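Uncharacterized protein Atu1872 (Agrobacterium tumefaciens, PDB 2QNT) is of unknown function but belongs to the glyoxalase/bleomycin resistance protein/dioxygenase family, whose members often act on small molecules at metal sites. Local coordinates at residues 23-28 with 112-117. Numbering follows the deposited sequence. Where two conformers were deposited one is given.
Sequences KSFYRD and FRFYDP
Pro117 lies over one face of the Phe25 ring: its CD sits 3.5 Å from the ring centroid and 13° off the normal, a CH-pi contact. The contact joins the two four-stranded βαβββ modules of the glyoxalase-like fold, setting helix 19-29 of the first against the end of strand 110-115 in the second and the turn that follows. The Phe25 and Phe114 rings meet edge to edge, with Phe25 CZ 4.0 Å from Phe114 CE1. Tyr26 CD1 sits at the edge of the Phe25 ring, in its plane, while Phe25 CD2 stands over the centre of the Tyr26 ring. Phe25 CG is anti to the backbone N (chi1 177°), which puts CG itself 3.5 Å from Pro117 CD. Asp116 CB approaches Phe25 CE2 obliquely at 3.8 Å, and the Asp116 carboxylate plane is nearly perpendicular to the Phe25 ring. Asp116 OD1 accepts hydrogen bonds from the backbone N of Asp118 and of His120, fixing the carboxylate within its own turn; OD2 faces the helix. There Tyr26 OH donates to Asp116 OD2 at 2.7 Å, on the anti side and 19° out of the carboxylate plane.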
ATOM      1  N   LYS A  23      -4.570  13.970   5.877  1.00 15.79           N
ATOM      2  CA  LYS A  23      -4.572  14.733   4.625  1.00 16.50           C
ATOM      3  C   LYS A  23      -3.552  15.884   4.691  1.00 16.02           C
ATOM      4  O   LYS A  23      -2.755  16.094   3.774  1.00 16.28           O
ATOM      5  CB  LYS A  23      -5.975  15.261   4.339  1.00 18.38           C
ATOM      6  CG  LYS A  23      -6.120  16.172   3.141  1.00 18.48           C
ATOM      7  CD  LYS A  23      -7.589  16.375   2.829  1.00 18.88           C
ATOM      8  CE  LYS A  23      -8.243  17.282   3.856  1.00 20.21           C
ATOM      9  NZ  LYS A  23      -9.613  17.673   3.439  1.00 18.51           N
ATOM     10  N   SER A  24      -3.603  16.616   5.808  1.00 15.90           N
ATOM     11  CA  SER A  24      -2.711  17.745   6.026  0.50 15.70           C
ATOM     12  C   SER A  24      -1.243  17.296   6.105  1.00 16.06           C
ATOM     13  O   SER A  24      -0.358  17.941   5.584  1.00 16.49           O
ATOM     14  CB  SER A  24      -3.107  18.505   7.290  0.50 15.86           C
ATOM     15  OG  SER A  24      -4.398  19.073   7.166  0.50 15.77           O
ATOM     16  N   PHE A  25      -0.984  16.169   6.762  1.00 15.85           N
ATOM     17  CA  PHE A  25       0.369  15.619   6.808  1.00 15.73           C
ATOM     18  C   PHE A  25       0.905  15.300   5.402  1.00 16.60           C
ATOM     19  O   PHE A  25       2.007  15.742   5.015  1.00 16.33           O
ATOM     20  CB  PHE A  25       0.351  14.353   7.653  1.00 17.04           C
ATOM     21  CG  PHE A  25       1.668  13.646   7.732  1.00 16.09           C
ATOM     22  CD1 PHE A  25       2.597  14.047   8.646  1.00 17.36           C
ATOM     23  CD2 PHE A  25       1.962  12.576   6.920  1.00 16.29           C
ATOM     24  CE1 PHE A  25       3.801  13.403   8.758  1.00 18.80           C
ATOM     25  CE2 PHE A  25       3.184  11.954   7.011  1.00 16.66           C
ATOM     26  CZ  PHE A  25       4.086  12.358   7.957  1.00 17.21           C
ATOM     27  N   TYR A  26       0.141  14.513   4.642  1.00 15.84           N
ATOM     28  CA  TYR A  26       0.627  14.065   3.319  1.00 15.45           C
ATOM     29  C   TYR A  26       0.732  15.207   2.325  1.00 15.55           C
ATOM     30  O   TYR A  26       1.671  15.254   1.521  1.00 15.43           O
ATOM     31  CB  TYR A  26      -0.217  12.888   2.789  1.00 14.69           C
ATOM     32  CG  TYR A  26       0.106  11.582   3.468  1.00 13.73           C
ATOM     33  CD1 TYR A  26      -0.706  11.032   4.447  1.00 13.35           C
ATOM     34  CD2 TYR A  26       1.251  10.911   3.129  1.00 14.41           C
ATOM     35  CE1 TYR A  26      -0.388   9.849   5.057  1.00 12.97           C
ATOM     36  CE2 TYR A  26       1.598   9.732   3.720  1.00 13.96           C
ATOM     37  CZ  TYR A  26       0.782   9.174   4.701  1.00 13.64           C
ATOM     38  OH  TYR A  26       1.164   7.969   5.276  1.00 12.74           O
ATOM     39  N   ARG A  27      -0.212  16.146   2.379  0.50 14.82           N
ATOM     40  CA  ARG A  27      -0.191  17.319   1.478  0.50 15.72           C
ATOM     41  C   ARG A  27       0.815  18.368   1.966  0.50 16.16           C
ATOM     42  O   ARG A  27       1.661  18.802   1.167  0.50 17.75           O
ATOM     43  CB  ARG A  27      -1.605  17.914   1.273  0.50 15.66           C
ATOM     44  CG  ARG A  27      -1.714  18.943   0.112  0.50 14.44           C
ATOM     45  CD  ARG A  27      -3.101  19.610   0.064  0.50 14.82           C
ATOM     46  NE  ARG A  27      -3.449  20.106   1.391  0.50 13.40           N
ATOM     47  CZ  ARG A  27      -4.686  20.223   1.885  0.50 13.78           C
ATOM     48  NH1 ARG A  27      -4.845  20.677   3.118  0.50 13.38           N
ATOM     49  NH2 ARG A  27      -5.767  19.903   1.173  0.50 16.07           N
ATOM     50  N   ASP A  28       0.792  18.743   3.252  1.00 17.23           N
ATOM     51  CA  ASP A  28       1.677  19.861   3.741  1.00 17.79           C
ATOM     52  C   ASP A  28       3.119  19.482   4.008  1.00 18.55           C
ATOM     53  O   ASP A  28       4.037  20.276   3.788  1.00 19.69           O
ATOM     54  CB  ASP A  28       1.224  20.497   5.077  1.00 18.85           C
ATOM     55  CG  ASP A  28      -0.103  21.213   4.998  1.00 19.20           C
ATOM     56  OD1 ASP A  28      -0.715  21.252   3.898  1.00 22.50           O
ATOM     57  OD2 ASP A  28      -0.528  21.690   6.079  1.00 19.82           O
ATOM     58  N   PHE A 112      15.511   8.067   3.981  1.00  8.55           N
ATOM     59  CA  PHE A 112      15.148   8.189   5.387  1.00  8.70           C
ATOM     60  C   PHE A 112      13.798   7.553   5.608  1.00  8.38           C
ATOM     61  O   PHE A 112      13.033   7.364   4.677  1.00  9.41           O
ATOM     62  CB  PHE A 112      15.215   9.641   5.897  1.00  8.49           C
ATOM     63  CG  PHE A 112      14.258  10.630   5.268  1.00  8.65           C
ATOM     64  CD1 PHE A 112      13.197  11.152   6.009  1.00 10.33           C
ATOM     65  CD2 PHE A 112      14.491  11.144   4.017  1.00  9.98           C
ATOM     66  CE1 PHE A 112      12.368  12.135   5.483  1.00  9.84           C
ATOM     67  CE2 PHE A 112      13.659  12.137   3.499  1.00 10.14           C
ATOM     68  CZ  PHE A 112      12.599  12.607   4.236  1.00  9.49           C
ATOM     69  N   ARG A 113      13.517   7.179   6.855  1.00  8.48           N
ATOM     70  CA  ARG A 113      12.292   6.442   7.184  1.00  8.66           C
ATOM     71  C   ARG A 113      11.697   7.035   8.459  1.00  9.27           C
ATOM     72  O   ARG A 113      12.427   7.513   9.339  1.00  8.61           O
ATOM     73  CB  ARG A 113      12.574   4.964   7.346  1.00  9.46           C
ATOM     74  CG  ARG A 113      13.141   4.319   6.080  1.00  9.15           C
ATOM     75  CD  ARG A 113      13.207   2.805   6.160  1.00  9.60           C
ATOM     76  NE  ARG A 113      13.749   2.180   4.945  1.00  8.20           N
ATOM     77  CZ  ARG A 113      14.993   1.737   4.813  1.00  8.14           C
ATOM     78  NH1 ARG A 113      15.896   1.857   5.787  1.00  8.20           N
ATOM     79  NH2 ARG A 113      15.387   1.132   3.700  1.00  9.24           N
ATOM     80  N   PHE A 114      10.369   7.037   8.543  1.00  9.23           N
ATOM     81  CA  PHE A 114       9.660   7.745   9.588  1.00  9.35           C
ATOM     82  C   PHE A 114       8.247   7.256   9.669  1.00  9.42           C
ATOM     83  O   PHE A 114       7.790   6.485   8.838  1.00  9.99           O
ATOM     84  CB  PHE A 114       9.700   9.257   9.356  1.00  9.38           C
ATOM     85  CG  PHE A 114       9.181   9.691   8.016  1.00  9.54           C
ATOM     86  CD1 PHE A 114       7.870  10.122   7.867  1.00  9.83           C
ATOM     87  CD2 PHE A 114       9.999   9.722   6.913  1.00 10.08           C
ATOM     88  CE1 PHE A 114       7.396  10.528   6.651  1.00 10.50           C
ATOM     89  CE2 PHE A 114       9.508  10.137   5.685  1.00 10.66           C
ATOM     90  CZ  PHE A 114       8.197  10.544   5.574  1.00 10.88           C
ATOM     91  N   TYR A 115       7.522   7.737  10.663  1.00  9.60           N
ATOM     92  CA  TYR A 115       6.125   7.360  10.855  1.00  9.40           C
ATOM     93  C   TYR A 115       5.183   8.446  10.374  1.00  8.94           C
ATOM     94  O   TYR A 115       5.473   9.640  10.530  1.00 10.22           O
ATOM     95  CB  TYR A 115       5.830   7.134  12.333  1.00 10.08           C
ATOM     96  CG  TYR A 115       6.606   5.998  12.932  1.00  9.79           C
ATOM     97  CD1 TYR A 115       6.355   4.682  12.576  1.00 10.36           C
ATOM     98  CD2 TYR A 115       7.642   6.242  13.813  1.00  9.56           C
ATOM     99  CE1 TYR A 115       7.092   3.632  13.136  1.00 11.05           C
ATOM    100  CE2 TYR A 115       8.381   5.220  14.358  1.00 11.01           C
ATOM    101  CZ  TYR A 115       8.100   3.912  14.015  1.00 10.41           C
ATOM    102  OH  TYR A 115       8.840   2.881  14.561  1.00 11.19           O
ATOM    103  N   ASP A 116       4.054   8.039   9.816  1.00  8.47           N
ATOM    104  CA  ASP A 116       2.938   8.964   9.604  1.00  8.12           C
ATOM    105  C   ASP A 116       2.165   9.165  10.905  1.00  8.55           C
ATOM    106  O   ASP A 116       2.507   8.563  11.919  1.00  9.47           O
ATOM    107  CB  ASP A 116       2.119   8.569   8.377  1.00  8.85           C
ATOM    108  CG  ASP A 116       1.020   7.607   8.642  1.00  9.38           C
ATOM    109  OD1 ASP A 116       0.897   7.056   9.761  1.00  9.42           O
ATOM    110  OD2 ASP A 116       0.186   7.397   7.714  1.00  9.69           O
ATOM    111  N   PRO A 117       1.173  10.061  10.919  1.00  8.93           N
ATOM    112  CA  PRO A 117       0.452  10.338  12.148  1.00  8.82           C
ATOM    113  C   PRO A 117      -0.214   9.121  12.796  1.00  8.58           C
ATOM    114  O   PRO A 117      -0.493   9.161  13.994  1.00 10.13           O
ATOM    115  CB  PRO A 117      -0.592  11.368  11.708  1.00  9.50           C
ATOM    116  CG  PRO A 117       0.118  12.099  10.595  1.00  9.91           C
ATOM    117  CD  PRO A 117       0.790  10.990   9.835  1.00  9.27           C
TER